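Local coordinates for protein 1-deoxy-D-xylulose 5-phosphate reductoisomerase (Moraxella catarrhalis, PDB 4ZQG) that catalyses the NAD(P)H-dependent rearrangement and reduction of 1-deoxy-D-xylulose 5-phosphate to 2-C-methyl-D-erythritol 4-phosphate in the MEP pathway, and is inhibited by fosmidomycin, at residues L185-S190 against H248-V253; C163-I168 against V264-G269; A174-S179 against L242-E247. One frame throughout, in Å; residues are numbered along the deposited sequence. Where two conformers were deposited one is given.

Contact 1: residues L185-S190 against H248-V253; sequences LWLTAS and HQIQVV. With FOM (3-[formyl(hydroxy)amino]propylphosphonic acid), chain E.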
loop_
_atom_site.group_PDB
_atom_site.type_symbol
_atom_site.label_atom_id
_atom_site.label_comp_id
_atom_site.label_asym_id
_atom_site.label_seq_id
_atom_site.Cartn_x
_atom_site.Cartn_y
_atom_site.Cartn_z
ATOM N N LEU A 185 12.758 3.148 -1.757
ATOM C CA LEU A 185 12.008 2.763 -0.540
ATOM C C LEU A 185 11.991 3.945 0.391
ATOM O O LEU A 185 12.975 4.652 0.482
ATOM C CB LEU A 185 12.657 1.573 0.143
ATOM C CG LEU A 185 12.924 0.346 -0.724
ATOM C CD1 LEU A 185 13.505 -0.776 0.105
ATOM C CD2 LEU A 185 11.659 -0.141 -1.404
ATOM N N TRP A 186 10.868 4.196 1.040
ATOM C CA TRP A 186 10.768 5.307 1.975
ATOM C C TRP A 186 10.538 4.735 3.379
ATOM O O TRP A 186 9.545 4.011 3.593
ATOM C CB TRP A 186 9.607 6.196 1.595
ATOM C CG TRP A 186 9.895 6.992 0.422
ATOM C CD1 TRP A 186 9.767 6.613 -0.888
ATOM C CD2 TRP A 186 10.420 8.320 0.399
ATOM N NE1 TRP A 186 10.173 7.619 -1.695
ATOM C CE2 TRP A 186 10.546 8.689 -0.936
ATOM C CE3 TRP A 186 10.758 9.246 1.388
ATOM C CZ2 TRP A 186 11.015 9.917 -1.319
ATOM C CZ3 TRP A 186 11.212 10.494 0.990
ATOM C CH2 TRP A 186 11.335 10.810 -0.344
ATOM N N LEU A 187 11.457 5.005 4.304
ATOM C CA LEU A 187 11.299 4.609 5.715
ATOM C C LEU A 187 10.676 5.744 6.481
ATOM O O LEU A 187 11.209 6.834 6.485
ATOM C CB LEU A 187 12.646 4.256 6.364
ATOM C CG LEU A 187 13.302 2.969 5.913
ATOM C CD1 LEU A 187 14.748 2.950 6.314
ATOM C CD2 LEU A 187 12.577 1.804 6.488
ATOM N N THR A 188 9.548 5.489 7.123
ATOM C CA THR A 188 8.917 6.472 8.020
ATOM C C THR A 188 9.620 6.453 9.405
ATOM O O THR A 188 10.061 5.428 9.855
ATOM C CB THR A 188 7.407 6.160 8.149
ATOM O OG1 THR A 188 7.215 4.723 8.112
ATOM C CG2 THR A 188 6.672 6.738 6.989
ATOM N N ALA A 189 9.695 7.598 10.059
ATOM C CA ALA A 189 10.320 7.736 11.341
ATOM C C ALA A 189 9.459 8.635 12.208
ATOM O O ALA A 189 9.058 9.736 11.752
ATOM C CB ALA A 189 11.664 8.398 11.166
ATOM N N SER A 190 9.186 8.207 13.453
ATOM C CA SER A 190 8.330 9.014 14.330
ATOM C C SER A 190 8.983 10.327 14.683
ATOM O O SER A 190 8.309 11.276 15.071
ATOM C CB SER A 190 8.014 8.321 15.619
ATOM O OG SER A 190 9.126 8.427 16.475
ATOM N N HIS A 248 21.433 4.877 -1.246
ATOM C CA HIS A 248 20.898 5.985 -2.067
ATOM C C HIS A 248 19.449 5.692 -2.464
ATOM O O HIS A 248 18.623 6.587 -2.468
ATOM C CB HIS A 248 21.784 6.301 -3.295
ATOM C CG HIS A 248 21.886 5.183 -4.262
ATOM N ND1 HIS A 248 21.056 5.066 -5.349
ATOM C CD2 HIS A 248 22.675 4.089 -4.278
ATOM C CE1 HIS A 248 21.332 3.956 -6.005
ATOM N NE2 HIS A 248 22.313 3.342 -5.372
ATOM N N GLN A 249 19.144 4.425 -2.716
ATOM C CA GLN A 249 17.781 3.974 -2.964
ATOM C C GLN A 249 16.787 3.943 -1.777
ATOM O O GLN A 249 15.614 3.583 -1.972
ATOM C CB GLN A 249 17.843 2.601 -3.613
ATOM C CG GLN A 249 18.134 2.703 -5.096
ATOM C CD GLN A 249 18.494 1.365 -5.689
ATOM O OE1 GLN A 249 19.458 0.693 -5.208
ATOM N NE2 GLN A 249 17.747 0.948 -6.736
ATOM N N ILE A 250 17.217 4.287 -0.565
ATOM C CA ILE A 250 16.326 4.256 0.578
ATOM C C ILE A 250 16.363 5.579 1.274
ATOM O O ILE A 250 17.379 5.961 1.774
ATOM C CB ILE A 250 16.770 3.184 1.571
ATOM C CG1 ILE A 250 16.740 1.807 0.914
ATOM C CG2 ILE A 250 15.868 3.181 2.789
ATOM C CD1 ILE A 250 17.409 0.761 1.750
ATOM N N GLN A 251 15.239 6.272 1.319
ATOM C CA GLN A 251 15.179 7.600 1.909
ATOM C C GLN A 251 14.301 7.572 3.142
ATOM O O GLN A 251 13.584 6.610 3.363
ATOM C CB GLN A 251 14.661 8.611 0.885
ATOM C CG GLN A 251 15.583 8.736 -0.330
ATOM C CD GLN A 251 17.045 8.963 0.024
ATOM O OE1 GLN A 251 17.385 9.941 0.686
ATOM N NE2 GLN A 251 17.918 8.069 -0.443
ATOM N N VAL A 252 14.364 8.635 3.936
ATOM C CA VAL A 252 13.695 8.677 5.210
ATOM C C VAL A 252 12.863 9.900 5.288
ATOM O O VAL A 252 13.341 10.994 4.971
ATOM C CB VAL A 252 14.735 8.748 6.350
ATOM C CG1 VAL A 252 14.099 9.128 7.694
ATOM C CG2 VAL A 252 15.492 7.442 6.427
ATOM N N VAL A 253 11.623 9.706 5.724
ATOM C CA VAL A 253 10.692 10.785 5.981
ATOM C C VAL A 253 10.236 10.739 7.453
ATOM O O VAL A 253 9.894 9.683 7.970
ATOM C CB VAL A 253 9.479 10.732 4.986
ATOM C CG1 VAL A 253 8.697 9.430 5.079
ATOM C CG2 VAL A 253 8.549 11.914 5.185
HETATM O O2 FOM E . 11.168 0.477 15.194
HETATM N N1 FOM E . 9.837 0.596 15.536
HETATM C C1 FOM E . 8.947 -0.145 15.015
HETATM O O1 FOM E . 9.240 -0.977 14.173
HETATM C C2 FOM E . 9.545 1.673 16.476
HETATM C C3 FOM E . 9.998 2.865 15.632
HETATM C C4 FOM E . 10.021 4.143 16.423
HETATM P PA1 FOM E . 10.708 5.348 15.310
HETATM O OP1 FOM E . 9.666 5.516 14.115
HETATM O OP2 FOM E . 11.892 4.792 14.654
HETATM O OP3 FOM E . 11.059 6.787 15.985
#

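Contact 2: residues C163-I168 against V264-G269; sequences CLPAAI and VEYVDG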
loop_
_atom_site.group_PDB
_atom_site.type_symbol
_atom_site.label_atom_id
_atom_site.label_comp_id
_atom_site.label_asym_id
_atom_site.label_seq_id
_atom_site.Cartn_x
_atom_site.Cartn_y
_atom_site.Cartn_z
ATOM N N CYS A 163 4.301 -4.280 0.702
ATOM C CA CYS A 163 4.108 -3.431 -0.435
ATOM C C CYS A 163 4.966 -3.784 -1.692
ATOM O O CYS A 163 5.064 -2.982 -2.627
ATOM C CB CYS A 163 4.354 -2.002 0.012
ATOM S SG CYS A 163 2.981 -1.401 1.040
ATOM N N LEU A 164 5.532 -4.996 -1.732
ATOM C CA LEU A 164 6.439 -5.426 -2.790
ATOM C C LEU A 164 5.801 -6.568 -3.571
ATOM O O LEU A 164 4.992 -7.318 -3.045
ATOM C CB LEU A 164 7.792 -5.833 -2.193
ATOM C CG LEU A 164 8.778 -4.702 -1.879
ATOM C CD1 LEU A 164 10.033 -5.165 -1.171
ATOM C CD2 LEU A 164 9.231 -4.017 -3.173
ATOM N N PRO A 165 6.121 -6.698 -4.857
ATOM C CA PRO A 165 5.414 -7.755 -5.563
ATOM C C PRO A 165 5.864 -9.113 -5.039
ATOM O O PRO A 165 6.918 -9.199 -4.416
ATOM C CB PRO A 165 5.827 -7.560 -7.026
ATOM C CG PRO A 165 6.527 -6.270 -7.112
ATOM C CD PRO A 165 6.926 -5.838 -5.752
ATOM N N ALA A 166 5.100 -10.157 -5.323
ATOM C CA ALA A 166 5.385 -11.494 -4.782
ATOM C C ALA A 166 6.788 -11.999 -5.085
ATOM O O ALA A 166 7.546 -12.375 -4.170
ATOM C CB ALA A 166 4.388 -12.488 -5.317
ATOM N N ALA A 167 7.134 -12.000 -6.366
ATOM C CA ALA A 167 8.453 -12.415 -6.824
ATOM C C ALA A 167 9.626 -11.808 -6.036
ATOM O O ALA A 167 10.653 -12.490 -5.817
ATOM C CB ALA A 167 8.580 -12.107 -8.290
ATOM N N ILE A 168 9.472 -10.558 -5.576
ATOM C CA ILE A 168 10.534 -9.878 -4.788
ATOM C C ILE A 168 10.499 -10.236 -3.293
ATOM O O ILE A 168 11.506 -10.118 -2.586
ATOM C CB ILE A 168 10.469 -8.346 -5.010
ATOM C CG1 ILE A 168 10.528 -8.060 -6.511
ATOM C CG2 ILE A 168 11.580 -7.626 -4.250
ATOM C CD1 ILE A 168 10.754 -6.617 -6.888
ATOM N N VAL A 264 6.772 2.173 -0.628
ATOM C CA VAL A 264 7.522 1.798 -1.776
ATOM C C VAL A 264 7.050 2.615 -2.958
ATOM O O VAL A 264 5.909 2.518 -3.370
ATOM C CB VAL A 264 7.317 0.337 -2.086
ATOM C CG1 VAL A 264 8.027 -0.020 -3.359
ATOM C CG2 VAL A 264 7.862 -0.490 -0.933
ATOM N N GLU A 265 7.963 3.422 -3.492
ATOM C CA GLU A 265 7.735 4.249 -4.663
ATOM C C GLU A 265 8.075 3.527 -5.942
ATOM O O GLU A 265 9.176 3.055 -6.081
ATOM C CB GLU A 265 8.615 5.478 -4.571
ATOM C CG GLU A 265 8.539 6.356 -5.796
ATOM C CD GLU A 265 9.220 7.676 -5.624
ATOM O OE1 GLU A 265 10.004 7.873 -4.652
ATOM O OE2 GLU A 265 8.977 8.513 -6.523
ATOM N N TYR A 266 7.106 3.466 -6.859
ATOM C CA TYR A 266 7.244 2.881 -8.193
ATOM C C TYR A 266 7.419 3.940 -9.314
ATOM O O TYR A 266 7.146 5.127 -9.138
ATOM C CB TYR A 266 6.026 2.011 -8.501
ATOM C CG TYR A 266 5.922 0.769 -7.629
ATOM C CD1 TYR A 266 6.335 -0.471 -8.104
ATOM C CD2 TYR A 266 5.415 0.835 -6.344
ATOM C CE1 TYR A 266 6.236 -1.596 -7.341
ATOM C CE2 TYR A 266 5.324 -0.288 -5.562
ATOM C CZ TYR A 266 5.743 -1.508 -6.048
ATOM O OH TYR A 266 5.669 -2.653 -5.259
ATOM N N VAL A 267 7.867 3.476 -10.478
ATOM C CA VAL A 267 8.257 4.360 -11.568
ATOM C C VAL A 267 7.117 5.098 -12.221
ATOM O O VAL A 267 7.346 6.165 -12.770
ATOM C CB VAL A 267 9.070 3.630 -12.659
ATOM C CG1 VAL A 267 10.443 3.268 -12.104
ATOM C CG2 VAL A 267 8.350 2.383 -13.138
ATOM N N ASP A 268 5.914 4.525 -12.175
ATOM C CA ASP A 268 4.710 5.160 -12.683
ATOM C C ASP A 268 4.106 6.199 -11.770
ATOM O O ASP A 268 3.086 6.810 -12.117
ATOM C CB ASP A 268 3.626 4.124 -13.040
ATOM C CG ASP A 268 3.268 3.177 -11.861
ATOM O OD1 ASP A 268 3.306 3.589 -10.689
ATOM O OD2 ASP A 268 2.917 2.020 -12.151
ATOM N N GLY A 269 4.691 6.398 -10.612
ATOM C CA GLY A 269 4.217 7.394 -9.670
ATOM C C GLY A 269 3.486 6.841 -8.461
ATOM O O GLY A 269 3.148 7.597 -7.583
#

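Contact 3: residues A174-S179 against L242-E247; sequences AIHHTS and LFDLKE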
loop_
_atom_site.group_PDB
_atom_site.type_symbol
_atom_site.label_atom_id
_atom_site.label_comp_id
_atom_site.label_asym_id
_atom_site.label_seq_id
_atom_site.Cartn_x
_atom_site.Cartn_y
_atom_site.Cartn_z
ATOM N N ALA A 174 15.408 -10.173 -7.479
ATOM C CA ALA A 174 14.430 -9.831 -8.498
ATOM C C ALA A 174 14.121 -8.338 -8.555
ATOM O O ALA A 174 13.660 -7.851 -9.595
ATOM C CB ALA A 174 13.137 -10.599 -8.278
ATOM N N ILE A 175 14.363 -7.608 -7.468
ATOM C CA ILE A 175 14.154 -6.159 -7.435
ATOM C C ILE A 175 15.039 -5.352 -8.377
ATOM O O ILE A 175 14.849 -4.145 -8.518
ATOM C CB ILE A 175 14.388 -5.607 -6.025
ATOM C CG1 ILE A 175 13.681 -4.280 -5.834
ATOM C CG2 ILE A 175 15.877 -5.449 -5.727
ATOM C CD1 ILE A 175 13.619 -3.803 -4.413
ATOM N N HIS A 176 16.043 -5.960 -8.989
ATOM C CA HIS A 176 16.879 -5.201 -9.928
ATOM C C HIS A 176 16.391 -5.361 -11.341
ATOM O O HIS A 176 16.890 -4.702 -12.209
ATOM C CB HIS A 176 18.346 -5.607 -9.827
ATOM C CG HIS A 176 18.904 -5.463 -8.445
ATOM N ND1 HIS A 176 19.265 -4.241 -7.923
ATOM C CD2 HIS A 176 19.156 -6.379 -7.478
ATOM C CE1 HIS A 176 19.732 -4.409 -6.700
ATOM N NE2 HIS A 176 19.675 -5.698 -6.406
ATOM N N HIS A 177 15.436 -6.242 -11.559
ATOM C CA HIS A 177 14.788 -6.388 -12.847
ATOM C C HIS A 177 13.847 -5.171 -12.960
ATOM O O HIS A 177 12.991 -4.954 -12.098
ATOM C CB HIS A 177 14.037 -7.714 -12.887
ATOM C CG HIS A 177 13.656 -8.178 -14.254
ATOM N ND1 HIS A 177 13.572 -7.342 -15.358
ATOM C CD2 HIS A 177 13.280 -9.405 -14.690
ATOM C CE1 HIS A 177 13.188 -8.038 -16.415
ATOM N NE2 HIS A 177 12.991 -9.289 -16.034
ATOM N N THR A 178 14.055 -4.340 -13.981
ATOM C CA THR A 178 13.444 -3.014 -14.024
ATOM C C THR A 178 11.957 -3.071 -14.386
ATOM O O THR A 178 11.244 -2.101 -14.166
ATOM C CB THR A 178 14.215 -2.049 -14.972
ATOM O OG1 THR A 178 14.113 -2.499 -16.311
ATOM C CG2 THR A 178 15.708 -1.955 -14.613
ATOM N N SER A 179 11.504 -4.191 -14.949
ATOM C CA SER A 179 10.082 -4.531 -15.081
ATOM C C SER A 179 9.223 -4.257 -13.870
ATOM O O SER A 179 8.088 -3.821 -14.020
ATOM C CB SER A 179 9.936 -6.017 -15.334
ATOM O OG SER A 179 10.070 -6.250 -16.698
ATOM N N LEU A 242 18.020 -6.510 3.439
ATOM C CA LEU A 242 16.806 -7.288 3.256
ATOM C C LEU A 242 16.342 -7.230 1.826
ATOM O O LEU A 242 15.910 -8.229 1.248
ATOM C CB LEU A 242 15.689 -6.768 4.154
ATOM C CG LEU A 242 15.584 -7.305 5.585
ATOM C CD1 LEU A 242 14.440 -6.569 6.261
ATOM C CD2 LEU A 242 15.384 -8.800 5.560
ATOM N N PHE A 243 16.402 -6.029 1.264
ATOM C CA PHE A 243 15.816 -5.790 -0.032
ATOM C C PHE A 243 16.856 -5.638 -1.138
ATOM O O PHE A 243 16.520 -5.350 -2.272
ATOM C CB PHE A 243 14.939 -4.570 0.077
ATOM C CG PHE A 243 13.912 -4.695 1.140
ATOM C CD1 PHE A 243 13.872 -3.812 2.194
ATOM C CD2 PHE A 243 12.989 -5.708 1.082
ATOM C CE1 PHE A 243 12.920 -3.940 3.180
ATOM C CE2 PHE A 243 12.023 -5.811 2.032
ATOM C CZ PHE A 243 12.007 -4.934 3.095
ATOM N N ASP A 244 18.105 -5.900 -0.784
ATOM C CA ASP A 244 19.196 -6.008 -1.713
ATOM C C ASP A 244 19.446 -4.729 -2.520
ATOM O O ASP A 244 19.671 -4.794 -3.719
ATOM C CB ASP A 244 18.988 -7.190 -2.630
ATOM C CG ASP A 244 20.240 -7.588 -3.294
ATOM O OD1 ASP A 244 20.235 -7.733 -4.534
ATOM O OD2 ASP A 244 21.274 -7.665 -2.593
ATOM N N LEU A 245 19.449 -3.593 -1.813
ATOM C CA LEU A 245 19.671 -2.278 -2.377
ATOM C C LEU A 245 20.822 -1.567 -1.675
ATOM O O LEU A 245 21.328 -2.054 -0.654
ATOM C CB LEU A 245 18.417 -1.451 -2.160
ATOM C CG LEU A 245 17.128 -1.966 -2.788
ATOM C CD1 LEU A 245 15.988 -1.072 -2.364
ATOM C CD2 LEU A 245 17.202 -1.983 -4.315
ATOM N N LYS A 246 21.200 -0.391 -2.178
ATOM C CA LYS A 246 22.189 0.482 -1.538
ATOM C C LYS A 246 21.491 1.675 -0.944
ATOM O O LYS A 246 20.358 1.922 -1.247
ATOM C CB LYS A 246 23.240 0.962 -2.529
ATOM C CG LYS A 246 23.884 -0.140 -3.337
ATOM C CD LYS A 246 24.861 -0.911 -2.506
ATOM C CE LYS A 246 25.516 -1.986 -3.334
ATOM N NZ LYS A 246 26.530 -2.612 -2.453
ATOM N N GLU A 247 22.152 2.402 -0.065
ATOM C CA GLU A 247 21.468 3.421 0.721
ATOM C C GLU A 247 20.861 4.554 -0.097
ATOM O O GLU A 247 19.898 5.150 0.336
ATOM C CB GLU A 247 22.361 4.004 1.833
ATOM C CG GLU A 247 23.697 4.594 1.393
ATOM C CD GLU A 247 23.568 5.851 0.527
ATOM O OE1 GLU A 247 22.689 6.672 0.839
ATOM O OE2 GLU A 247 24.361 6.032 -0.441
#

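Contact 1: residues L185-S190 against H248-V253
Leu-185 to Ala-189 and Ile-250 to Val-253 are neighbouring parallel strands of the mixed four-stranded sheet. Five backbone hydrogen bonds join them, starting with Leu-185 N to Gln-249 O at 2.9 Å. The last, Ala-189 N to Val-253 O, is the most bent, with 133° at the hydrogen. Trp-186 and Gln-251 are paired on one face. Gln-251 CB sits over the six-membered ring of Trp-186 in a CH-pi contact, 4.0 Å from its centroid. Trp-186 CE3 also meets Val-253 CB at 4.1 Å, and Trp-186 NE1 is hydrogen-bonded to Glu-265 OE1. On the other face, which helices 155-162 and 230-243 cover, Leu-187 CD1 packs on Ile-250 CG2 at 3.7 Å. This sheet carries part of the fosmidomycin site at the end of strand 182-189. Ser-190 N donates to OP1 of the phosphonate at 2.8 Å. Ser-190 OG donates to OP3 at 2.6 Å, and this hydroxyl is also hydrogen-bonded to Gly-192 N and His-213 NE2. On the outer strand, Val-252 O accepts a hydrogen bond from Tyr-304 of the second subunit.

Contact 2: residues C163-I168 against V264-G269
Val-264 faces Cys-163 and Leu-164 with its two methyl groups, and this is the apolar centre of the contact. CG2 lies beside the backbone N, anti to the carbonyl carbon, and meets Cys-163 CB at 3.9 Å. CG1 is anti to the backbone N (chi1 176°) and meets Leu-164 CD2 at 4.2 Å. The Leu-164 and Val-264 side chains cross at about a right angle. One valine thus touches two successive residues of the link between helices 155-162 and 166-170.

Further out, Pro-165 and Tyr-266 reach toward each other tip to tip. Pro-165 CD comes within 3.5 Å of Tyr-266 OH, at the edge of the phenol ring and near its plane. The ring does not stack on the proline.

The polar edge is one hydrogen bond. Tyr-266 OH donates to Cys-163 O at 2.7 Å. The carbonyl oxygen lies in the ring plane, and the hydroxyl lies in the carbonyl plane, with 146° at the oxygen. The bond ties the phenol to the backbone at the first residue beyond helix 155-162. It also satisfies a buried carbonyl. Pro-165 takes the N-cap position of the next helix, so the tyrosine tip rests where one helix has ended and the other is about to start.

Tyr-266 also begins a type I turn closed by Gly-269 N to Tyr-266 O at 3.1 Å. The turn leads from strand 260-266 to strand 271-275. In the second subunit, Arg-293 makes a cation-pi contact with Tyr-266 and a salt bridge with Asp-268. Leu-164 and Tyr-266 also pack on Ile-182 of strand 182-189, while Cys-163 rests on Leu-272 of strand 271-275.

Contact 3: residues A174-S179 against L242-E247
Ile-175 and Leu-245 make the apolar part of this contact, and their side chains cross at about a right angle. Leu-245 CD2 lies 4.0 Å from Ile-175 CG2 and equally close to Ile-175 CD1. Ile-175 CG1 is anti to the backbone N (chi1 -158°), which leaves CG2 between the backbone N and the carbonyl carbon. CG2 also rests 3.5 Å from Phe-243 O, near the end of helix 230-243. Within its own segment, the same methyl lies over the centre of the His-176 ring, 3.8 Å above the plane. The methyl thus touches both that ring and the Phe-243 carbonyl oxygen.

The polar part joins His-176 to Asp-244. His-176 NE2 donates to Asp-244 OD1 at 2.8 Å, with 147° at the hydrogen. The oxygen is almost exactly in the imidazole plane. From the other side, the donor stands well above the carboxylate plane, 49° out of it. The ring and carboxylate planes are 83° apart. The backbone oxygen of Asp-244 is also 2.8 Å from His-176 NE2. The carboxylate probably stabilises positive charge on the imidazole, although this edge is partly open to solvent.

Outside the two segments, Leu-242 O accepts a hydrogen bond from Asn-172, and Ile-175 and Leu-245 pack on strand 182-189 through Ile-182 and Leu-185. Asp-244 leaves helical geometry with positive phi. The arrangement is a His-carboxylate hydrogen bond over a small apolar core, joining the 3-10 segment 174-176, in the loop between helix 166-170 and strand 182-189, to the C-terminal part of helix 230-243 and the residues after it.

How the contacts relate
Contacts 2 and 3 have centres about 10 Å apart. The centre of contact 1 is about 15 Å from each. Along the chain, contacts 1 and 3 both fall inside the loop closed by contact 2, and their segments alternate. Contacts 1 and 2 share the mixed sheet, where strand 182-189 lies between strands 250-254 and 260-266. Leu-185 CD2 meets Val-264 CG2 at 3.8 Å. Contact 3 joins this core where Leu-185 CD1 meets Leu-245 CD1 at 3.5 Å. Leu-164 of contact 2 packs on Phe-243 of contact 3. Together they tie the sheet to the helices packed on it; contact 1 reaches the fosmidomycin site, and contacts 1 and 2 touch the second subunit.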